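Local coordinates for protein amidase (Bacillus anthracis, PDB 5EWQ) that probably hydrolyses carboxylic amides as a member of the amidase signature family, at residues E224-I229 with E258-A263; G240-L245 with Y464-V469. All coordinates share one frame; numbering follows the deposited sequence.

Interaction 1. Residues E224-I229 with E258-A263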
ATOM      1  N   GLU A 224       2.798  -0.427   5.805  1.00 41.20           N
ATOM      2  CA  GLU A 224       1.846  -0.712   6.870  1.00 35.16           C
ATOM      3  C   GLU A 224       2.506  -0.913   8.228  1.00 36.99           C
ATOM      4  O   GLU A 224       3.425  -1.718   8.374  1.00 47.99           O
ATOM      5  CB  GLU A 224       1.011  -1.948   6.531  1.00 32.79           C
ATOM      6  CG  GLU A 224       0.152  -2.428   7.691  1.00 38.92           C
ATOM      7  CD  GLU A 224      -0.754  -3.586   7.325  1.00 54.75           C
ATOM      8  OE1 GLU A 224      -0.996  -3.801   6.120  1.00 63.97           O
ATOM      9  OE2 GLU A 224      -1.226  -4.281   8.249  1.00 67.52           O
ATOM     10  N   THR A 225       2.025  -0.169   9.217  1.00 35.19           N
ATOM     11  CA  THR A 225       2.378  -0.417  10.606  1.00 43.12           C
ATOM     12  C   THR A 225       1.300  -1.295  11.228  1.00 44.33           C
ATOM     13  O   THR A 225       1.591  -2.334  11.821  1.00 45.49           O
ATOM     14  CB  THR A 225       2.520   0.889  11.404  1.00 46.01           C
ATOM     15  OG1 THR A 225       3.655   1.620  10.924  1.00 47.35           O
ATOM     16  CG2 THR A 225       2.708   0.591  12.881  1.00 60.89           C
ATOM     17  N   THR A 226       0.049  -0.869  11.079  1.00 50.78           N
ATOM     18  CA  THR A 226      -1.095  -1.654  11.526  1.00 41.94           C
ATOM     19  C   THR A 226      -2.319  -1.363  10.659  1.00 48.40           C
ATOM     20  O   THR A 226      -3.109  -0.466  10.960  1.00 55.29           O
ATOM     21  CB  THR A 226      -1.438  -1.378  13.002  1.00 42.25           C
ATOM     22  OG1 THR A 226      -0.269  -1.564  13.811  1.00 54.78           O
ATOM     23  CG2 THR A 226      -2.530  -2.324  13.481  1.00 48.85           C
ATOM     24  N   GLY A 227      -2.462  -2.121   9.576  1.00 37.69           N
ATOM     25  CA  GLY A 227      -3.611  -1.999   8.697  1.00 31.34           C
ATOM     26  C   GLY A 227      -3.486  -0.937   7.622  1.00 45.08           C
ATOM     27  O   GLY A 227      -4.405  -0.745   6.830  1.00 49.51           O
ATOM     28  N   SER A 228      -2.345  -0.254   7.576  1.00 37.23           N
ATOM     29  CA  SER A 228      -2.169   0.865   6.653  1.00 27.20           C
ATOM     30  C   SER A 228      -2.127   0.446   5.182  1.00 28.74           C
ATOM     31  O   SER A 228      -2.076   1.299   4.299  1.00 26.40           O
ATOM     32  CB  SER A 228      -0.899   1.646   7.002  1.00 34.91           C
ATOM     33  OG  SER A 228      -1.093   2.447   8.158  1.00 42.02           O
ATOM     34  N   ILE A 229      -2.157  -0.856   4.915  1.00 35.38           N
ATOM     35  CA  ILE A 229      -2.190  -1.341   3.539  1.00 29.70           C
ATOM     36  C   ILE A 229      -3.513  -2.033   3.220  1.00 30.35           C
ATOM     37  O   ILE A 229      -4.162  -1.713   2.223  1.00 29.91           O
ATOM     38  CB  ILE A 229      -1.027  -2.315   3.248  1.00 42.82           C
ATOM     39  CG1 ILE A 229       0.282  -1.544   3.082  1.00 45.78           C
ATOM     40  CG2 ILE A 229      -1.301  -3.122   1.990  1.00 32.64           C
ATOM     41  CD1 ILE A 229       1.479  -2.427   2.803  1.00 33.88           C
ATOM     42  N   GLU A 258       9.654   0.754  13.596  1.00 57.35           N
ATOM     43  CA  GLU A 258      10.393  -0.309  12.917  1.00 58.66           C
ATOM     44  C   GLU A 258      10.048  -1.704  13.436  1.00 52.67           C
ATOM     45  O   GLU A 258      10.374  -2.708  12.802  1.00 60.90           O
ATOM     46  CB  GLU A 258      11.898  -0.061  13.041  1.00 69.00           C
ATOM     47  CG  GLU A 258      12.362   1.218  12.364  1.00 78.97           C
ATOM     48  CD  GLU A 258      13.848   1.462  12.527  1.00 89.47           C
ATOM     49  OE1 GLU A 258      14.342   2.490  12.014  1.00 82.27           O
ATOM     50  OE2 GLU A 258      14.525   0.631  13.169  1.00100.80           O
ATOM     51  N   THR A 259       9.391  -1.759  14.590  1.00 51.86           N
ATOM     52  CA  THR A 259       8.878  -3.013  15.123  1.00 58.10           C
ATOM     53  C   THR A 259       7.803  -3.582  14.200  1.00 61.47           C
ATOM     54  O   THR A 259       7.739  -4.792  13.975  1.00 61.68           O
ATOM     55  CB  THR A 259       8.291  -2.827  16.537  1.00 54.35           C
ATOM     56  OG1 THR A 259       9.306  -2.332  17.420  1.00 67.20           O
ATOM     57  CG2 THR A 259       7.755  -4.144  17.077  1.00 49.06           C
ATOM     58  N   LEU A 260       6.972  -2.699  13.653  1.00 60.85           N
ATOM     59  CA  LEU A 260       5.823  -3.116  12.858  1.00 55.00           C
ATOM     60  C   LEU A 260       5.919  -2.703  11.390  1.00 45.70           C
ATOM     61  O   LEU A 260       5.205  -3.244  10.545  1.00 48.57           O
ATOM     62  CB  LEU A 260       4.538  -2.548  13.464  1.00 55.96           C
ATOM     63  CG  LEU A 260       4.308  -2.837  14.948  1.00 51.15           C
ATOM     64  CD1 LEU A 260       3.046  -2.146  15.442  1.00 39.36           C
ATOM     65  CD2 LEU A 260       4.237  -4.333  15.198  1.00 47.72           C
ATOM     66  N   ASP A 261       6.796  -1.747  11.093  1.00 51.84           N
ATOM     67  CA  ASP A 261       6.922  -1.204   9.741  1.00 44.81           C
ATOM     68  C   ASP A 261       7.213  -2.277   8.694  1.00 44.38           C
ATOM     69  O   ASP A 261       8.026  -3.176   8.915  1.00 47.95           O
ATOM     70  CB  ASP A 261       8.021  -0.138   9.691  1.00 41.19           C
ATOM     71  CG  ASP A 261       7.614   1.154  10.369  1.00 45.09           C
ATOM     72  OD1 ASP A 261       6.397   1.389  10.529  1.00 57.79           O
ATOM     73  OD2 ASP A 261       8.511   1.941  10.738  1.00 42.87           O
ATOM     74  N   THR A 262       6.536  -2.170   7.555  1.00 36.79           N
ATOM     75  CA  THR A 262       6.752  -3.079   6.436  1.00 46.40           C
ATOM     76  C   THR A 262       6.216  -2.471   5.142  1.00 38.25           C
ATOM     77  O   THR A 262       5.349  -1.598   5.169  1.00 37.65           O
ATOM     78  CB  THR A 262       6.081  -4.446   6.677  1.00 48.82           C
ATOM     79  OG1 THR A 262       6.434  -5.346   5.621  1.00 63.78           O
ATOM     80  CG2 THR A 262       4.568  -4.301   6.733  1.00 43.18           C
ATOM     81  N   ALA A 263       6.741  -2.930   4.011  1.00 46.23           N
ATOM     82  CA  ALA A 263       6.315  -2.425   2.710  1.00 36.40           C
ATOM     83  C   ALA A 263       5.732  -3.548   1.859  1.00 52.73           C
ATOM     84  O   ALA A 263       6.373  -4.578   1.656  1.00 60.38           O
ATOM     85  CB  ALA A 263       7.478  -1.761   1.991  1.00 36.63           C
TER
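Backbone pairing joins E224 to T262, where the chain leaves strand 219-223 and approaches strand 263-267, its antiparallel neighbour. The amide N of E224 donates to T262 O over 2.9 Å at a fairly straight N-H...O angle of 161°. The return bond, from T262 N to E224 O, is weak at 3.2 Å and strongly bent.

One side-chain hydrogen bond crosses further along. T225 OG1 donates to D261 OD1 over 2.8 Å, arriving nearly along the axis of the carboxylate C-O bond. The first bond of the D261 side chain leads away from the facing loop, but with CG beside the backbone N (chi1 -73°) the carboxylate swings back to T225. A257 N also donates to OD1 and L256 N to OD2, so three donors fix the rotation of this group.

Segment 224-229 matches the Gly-Ser-Ile region that carries the nucleophilic serine in amidase signature enzymes. S228 probably occupies that position; its OG is hydrogen-bonded to S204 OG. The turn leading to it is held from within by the E224 carboxylate: G227 N donates to E224 OE2 over 2.8 Å, from above the carboxylate plane, while the bond from I229 N to OE1 is weak. G227 has backbone angles that call for glycine.

Apolar packing comes mainly from L260, whose side chain crosses that of T225 at about a right angle. T225 CG2 rests 3.7 Å from L260 CB and nearly as close to L260 CD1. L260 CD1 also lies against the hydroxyl of T226, a polar neighbour. T262 CG2 comes alongside the E224 carbonyl oxygen, near its plane.

Interaction 2. Residues G240-L245 with Y464-V469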
ATOM      1  N   GLY A 240      -4.256  -5.665  -1.693  1.00 40.27           N
ATOM      2  CA  GLY A 240      -3.139  -5.191  -0.896  1.00 37.16           C
ATOM      3  C   GLY A 240      -2.539  -6.289  -0.040  1.00 37.69           C
ATOM      4  O   GLY A 240      -3.262  -7.050   0.604  1.00 53.38           O
ATOM      5  N   LEU A 241      -1.213  -6.375  -0.030  1.00 38.29           N
ATOM      6  CA  LEU A 241      -0.523  -7.410   0.732  1.00 40.17           C
ATOM      7  C   LEU A 241       0.446  -6.837   1.759  1.00 54.69           C
ATOM      8  O   LEU A 241       1.273  -5.987   1.437  1.00 50.55           O
ATOM      9  CB  LEU A 241       0.242  -8.348  -0.205  1.00 42.91           C
ATOM     10  CG  LEU A 241       1.171  -9.348   0.494  1.00 49.46           C
ATOM     11  CD1 LEU A 241       0.413 -10.594   0.933  1.00 47.13           C
ATOM     12  CD2 LEU A 241       2.358  -9.716  -0.382  1.00 51.35           C
ATOM     13  N   ARG A 242       0.333  -7.305   2.998  1.00 61.83           N
ATOM     14  CA  ARG A 242       1.353  -7.045   4.006  1.00 64.97           C
ATOM     15  C   ARG A 242       2.248  -8.270   4.126  1.00 64.43           C
ATOM     16  O   ARG A 242       1.787  -9.335   4.528  1.00 78.05           O
ATOM     17  CB  ARG A 242       0.730  -6.713   5.363  1.00 49.66           C
ATOM     18  CG  ARG A 242       1.751  -6.650   6.495  1.00 40.11           C
ATOM     19  CD  ARG A 242       1.088  -6.608   7.862  1.00 51.06           C
ATOM     20  NE  ARG A 242       2.064  -6.715   8.942  1.00 46.81           N
ATOM     21  CZ  ARG A 242       2.613  -5.674   9.560  1.00 40.18           C
ATOM     22  NH1 ARG A 242       2.276  -4.441   9.212  1.00 52.72           N
ATOM     23  NH2 ARG A 242       3.494  -5.864  10.530  1.00 41.71           N
ATOM     24  N   PRO A 243       3.529  -8.126   3.767  1.00 55.51           N
ATOM     25  CA  PRO A 243       4.454  -9.262   3.821  1.00 58.45           C
ATOM     26  C   PRO A 243       4.852  -9.612   5.251  1.00 53.48           C
ATOM     27  O   PRO A 243       4.549  -8.859   6.177  1.00 54.09           O
ATOM     28  CB  PRO A 243       5.660  -8.766   3.024  1.00 54.59           C
ATOM     29  CG  PRO A 243       5.640  -7.292   3.220  1.00 50.43           C
ATOM     30  CD  PRO A 243       4.188  -6.899   3.284  1.00 48.04           C
ATOM     31  N   SER A 244       5.520 -10.748   5.423  1.00 56.06           N
ATOM     32  CA  SER A 244       6.016 -11.145   6.735  1.00 60.30           C
ATOM     33  C   SER A 244       7.124 -10.199   7.178  1.00 68.98           C
ATOM     34  O   SER A 244       7.925  -9.748   6.360  1.00 70.77           O
ATOM     35  CB  SER A 244       6.528 -12.587   6.708  1.00 68.67           C
ATOM     36  OG  SER A 244       5.526 -13.477   6.251  1.00 71.89           O
ATOM     37  N   LEU A 245       7.161  -9.895   8.472  1.00 87.71           N
ATOM     38  CA  LEU A 245       8.189  -9.014   9.016  1.00 94.18           C
ATOM     39  C   LEU A 245       9.573  -9.626   8.839  1.00 90.70           C
ATOM     40  O   LEU A 245      10.016 -10.437   9.652  1.00 85.10           O
ATOM     41  CB  LEU A 245       7.922  -8.716  10.491  1.00 90.17           C
ATOM     42  CG  LEU A 245       6.740  -7.789  10.777  1.00 71.16           C
ATOM     43  CD1 LEU A 245       6.588  -7.547  12.270  1.00 61.69           C
ATOM     44  CD2 LEU A 245       6.900  -6.473  10.032  1.00 55.96           C
ATOM     45  N   TYR A 464       2.705 -11.917  10.856  1.00 71.82           N
ATOM     46  CA  TYR A 464       2.045 -12.781   9.885  1.00 71.92           C
ATOM     47  C   TYR A 464       1.548 -11.979   8.686  1.00 65.01           C
ATOM     48  O   TYR A 464       1.124 -10.833   8.836  1.00 72.70           O
ATOM     49  CB  TYR A 464       0.885 -13.533  10.543  1.00 76.88           C
ATOM     50  CG  TYR A 464       1.323 -14.729  11.359  1.00 86.22           C
ATOM     51  CD1 TYR A 464       2.110 -14.573  12.490  1.00 84.39           C
ATOM     52  CD2 TYR A 464       0.944 -16.015  10.999  1.00 93.63           C
ATOM     53  CE1 TYR A 464       2.513 -15.662  13.238  1.00 89.67           C
ATOM     54  CE2 TYR A 464       1.340 -17.111  11.740  1.00 95.95           C
ATOM     55  CZ  TYR A 464       2.124 -16.928  12.859  1.00 92.84           C
ATOM     56  OH  TYR A 464       2.521 -18.016  13.599  1.00 93.99           O
ATOM     57  N   PRO A 465       1.606 -12.580   7.488  1.00 67.27           N
ATOM     58  CA  PRO A 465       1.216 -11.894   6.252  1.00 51.49           C
ATOM     59  C   PRO A 465      -0.289 -11.654   6.138  1.00 53.40           C
ATOM     60  O   PRO A 465      -1.085 -12.428   6.669  1.00 60.25           O
ATOM     61  CB  PRO A 465       1.695 -12.850   5.157  1.00 53.00           C
ATOM     62  CG  PRO A 465       1.679 -14.188   5.802  1.00 58.01           C
ATOM     63  CD  PRO A 465       2.088 -13.947   7.227  1.00 62.82           C
ATOM     64  N   GLU A 466      -0.661 -10.582   5.445  1.00 58.67           N
ATOM     65  CA  GLU A 466      -2.061 -10.229   5.243  1.00 47.93           C
ATOM     66  C   GLU A 466      -2.331  -9.938   3.773  1.00 49.12           C
ATOM     67  O   GLU A 466      -1.539  -9.263   3.117  1.00 52.67           O
ATOM     68  CB  GLU A 466      -2.438  -9.012   6.089  1.00 46.02           C
ATOM     69  CG  GLU A 466      -2.161  -9.162   7.572  1.00 51.74           C
ATOM     70  CD  GLU A 466      -2.171  -7.829   8.290  1.00 58.52           C
ATOM     71  OE1 GLU A 466      -2.284  -6.789   7.606  1.00 42.05           O
ATOM     72  OE2 GLU A 466      -2.063  -7.818   9.534  1.00 70.49           O
ATOM     73  N   LEU A 467      -3.449 -10.439   3.256  1.00 48.07           N
ATOM     74  CA  LEU A 467      -3.800 -10.216   1.857  1.00 53.58           C
ATOM     75  C   LEU A 467      -5.239  -9.729   1.702  1.00 56.65           C
ATOM     76  O   LEU A 467      -6.185 -10.444   2.034  1.00 62.76           O
ATOM     77  CB  LEU A 467      -3.592 -11.494   1.043  1.00 53.98           C
ATOM     78  CG  LEU A 467      -3.858 -11.374  -0.459  1.00 47.57           C
ATOM     79  CD1 LEU A 467      -2.927 -10.348  -1.085  1.00 44.22           C
ATOM     80  CD2 LEU A 467      -3.713 -12.723  -1.143  1.00 48.76           C
ATOM     81  N   ALA A 468      -5.394  -8.514   1.187  1.00 42.40           N
ATOM     82  CA  ALA A 468      -6.714  -7.923   0.989  1.00 40.26           C
ATOM     83  C   ALA A 468      -7.232  -8.176  -0.423  1.00 48.47           C
ATOM     84  O   ALA A 468      -6.537  -7.919  -1.404  1.00 47.28           O
ATOM     85  CB  ALA A 468      -6.669  -6.433   1.275  1.00 48.98           C
ATOM     86  N   VAL A 469      -8.457  -8.685  -0.517  1.00 54.66           N
ATOM     87  CA  VAL A 469      -9.088  -8.971  -1.803  1.00 51.03           C
ATOM     88  C   VAL A 469     -10.500  -8.389  -1.833  1.00 55.37           C
ATOM     89  O   VAL A 469     -11.272  -8.597  -0.896  1.00 62.58           O
ATOM     90  CB  VAL A 469      -9.146 -10.493  -2.081  1.00 50.15           C
ATOM     91  CG1 VAL A 469      -9.844 -10.777  -3.403  1.00 52.00           C
ATOM     92  CG2 VAL A 469      -7.748 -11.095  -2.077  1.00 45.39           C
TER
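G240 O accepts a nearly linear hydrogen bond from A468 N, 2.7 Å long, with the CA-H of L467 as a minor second neighbour. E466 O is met likewise, by R242 N at 2.7 Å and by the CA-H of L241. Two more backbone hydrogen bonds, G240 N to A468 O and E466 N to R242 O, complete an antiparallel pairing in which L241-L467 is the non-hydrogen-bonded pair.

R242 and E466 lie side by side and point the same way. With its chain extended from CG to NE, R242 lays CD against the E466 carboxylate, 3.4 Å from OE1, and carries the guanidinium beyond it, where NH2 bonds to L260 O. The charges lie beyond salt-bridge distance, and no N-H points at the carboxylate. On the reverse face L241 CB packs against L467 CD1 at 3.8 Å. Past the paired strands, S244 OG sits 3.6 Å from P465 CD.

Helices flank both faces: L241 packs on F277 of helix 270-280, while E466 and A468 meet V230 of helix 230-235. Backbone bonds of L241 with P265 and L467 with F484 set the pair between strands 263-267 and 479-485, inside the mixed sheet.

How the interactions relate
The two contacts lie about 10 Å apart, centre to centre. Interaction 2 lies in the middle of the large mixed sheet, where strands 219-223, 263-267, 239-242 and 466-473 run side by side, and interaction 1 in loops at the ends of strands 219-223 and 263-267. Along the chain their segments alternate: 224-229, 240-245, 258-263, then 464-469 after a further 200 residues. The carboxylates of E224 and E466 approach each other closely between the two contacts. R242, on strand 239-242, reaches across to interaction 1 and joins its strand to the loop 258-263, next to the loop that probably bears the nucleophile.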